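Local coordinates for restriction endonuclease (Mycobacterium sp., PDB 4F0Q), which cleaves DNA as a tetrameric restriction endonuclease that depends on DNA modification, acting where cytosine is methylated, at the interface of chains A and B. Coordinates in Å, arbitrary orientation; residue numbers count along the deposited sequence, not the author numbering. Chains: chain A/B, Restriction endonuclease.

The interface of chains A and B. Residues chain A 269, 408, 413; chain B 343, 345-346.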
loop_
_atom_site.group_PDB
_atom_site.type_symbol
_atom_site.label_atom_id
_atom_site.label_comp_id
_atom_site.label_asym_id
_atom_site.label_seq_id
_atom_site.Cartn_x
_atom_site.Cartn_y
_atom_site.Cartn_z
ATOM N N GLN A 269 -19.568 -7.198 7.001
ATOM C CA GLN A 269 -20.003 -8.583 7.100
ATOM C C GLN A 269 -20.425 -8.916 8.523
ATOM O O GLN A 269 -19.808 -8.460 9.485
ATOM C CB GLN A 269 -18.888 -9.533 6.657
ATOM C CG GLN A 269 -18.419 -9.321 5.230
ATOM C CD GLN A 269 -17.450 -10.391 4.775
ATOM O OE1 GLN A 269 -17.257 -11.399 5.455
ATOM N NE2 GLN A 269 -16.833 -10.179 3.620
ATOM N N LEU A 408 -8.399 -8.050 6.408
ATOM C CA LEU A 408 -9.078 -8.827 7.438
ATOM C C LEU A 408 -9.145 -10.307 7.082
ATOM O O LEU A 408 -9.658 -10.680 6.028
ATOM C CB LEU A 408 -10.488 -8.286 7.677
ATOM C CG LEU A 408 -10.596 -6.850 8.191
ATOM C CD1 LEU A 408 -12.045 -6.496 8.487
ATOM C CD2 LEU A 408 -9.729 -6.653 9.424
ATOM N N THR A 413 -12.190 -17.383 6.246
ATOM C CA THR A 413 -11.053 -17.183 5.357
ATOM C C THR A 413 -9.844 -17.975 5.840
ATOM O O THR A 413 -9.148 -18.609 5.045
ATOM C CB THR A 413 -10.677 -15.692 5.257
ATOM O OG1 THR A 413 -11.829 -14.932 4.875
ATOM C CG2 THR A 413 -9.575 -15.486 4.229
ATOM N N SER B 343 -7.005 -10.047 0.447
ATOM C CA SER B 343 -8.152 -10.766 1.003
ATOM C C SER B 343 -9.059 -11.515 0.015
ATOM O O SER B 343 -9.295 -12.719 0.187
ATOM C CB SER B 343 -8.997 -9.819 1.861
ATOM O OG SER B 343 -10.020 -10.534 2.548
ATOM N N LYS B 345 -11.971 -11.701 -0.033
ATOM C CA LYS B 345 -13.225 -11.926 0.666
ATOM C C LYS B 345 -13.689 -10.592 1.242
ATOM O O LYS B 345 -14.801 -10.135 0.980
ATOM C CB LYS B 345 -13.054 -12.972 1.747
ATOM N N ALA B 346 -12.828 -9.978 2.041
ATOM C CA ALA B 346 -13.056 -8.620 2.517
ATOM C C ALA B 346 -11.913 -7.743 2.029
ATOM O O ALA B 346 -11.040 -7.349 2.807
ATOM C CB ALA B 346 -13.152 -8.579 4.035
#
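The carboxamide of A:Gln269 and the peptide joining B:Lys345 to B:Ala346 meet with their planes almost at right angles, about 82°. The amide nitrogen NE2 of A:Gln269 is raised to one side of the peptide plane, above and beyond its carbonyl end, 3.3 Å from O of B:Lys345. The O of B:Lys345 lies nearly on the prolonged CD-NE2 line of A:Gln269, at 167°, facing the end of the amide NH2 between its two N-H directions, and the pair is best read as a polar contact. The methyl of B:Ala346 overhangs the nitrogen end of one carboxamide face, its CB 4.0 Å from NE2 of A:Gln269 and slightly beyond it. The A:Gln269 side chain delivers its amide by running extended beyond CG. At the peptide's N-H edge, the hydroxyl of B:Ser343 accepts a hydrogen bond from the backbone N of B:Ala346, 2.9 Å from N to OG. A chi1 of -173° swings OG of B:Ser343 away from its own backbone N and back under the turn, where it can brace the chain, while the same OG lies 3.5 Å from the backbone O of A:Leu408. Farther along, the hydroxyl OG1 of A:Thr413, at the start of helix 411-425, is 3.9 Å from CB of B:Lys345, whose side chain is incompletely modelled. The patch illustrates how a subunit contact can draw on the shape of a turn that an internal hydrogen bond probably stiffens. This turn links strands 335-342 and 347-357, the second of which carries magnesium-site residues; packing here, repeated by the two-fold, may contribute to subunit pairing within the tetramer and steady the catalytic sheet.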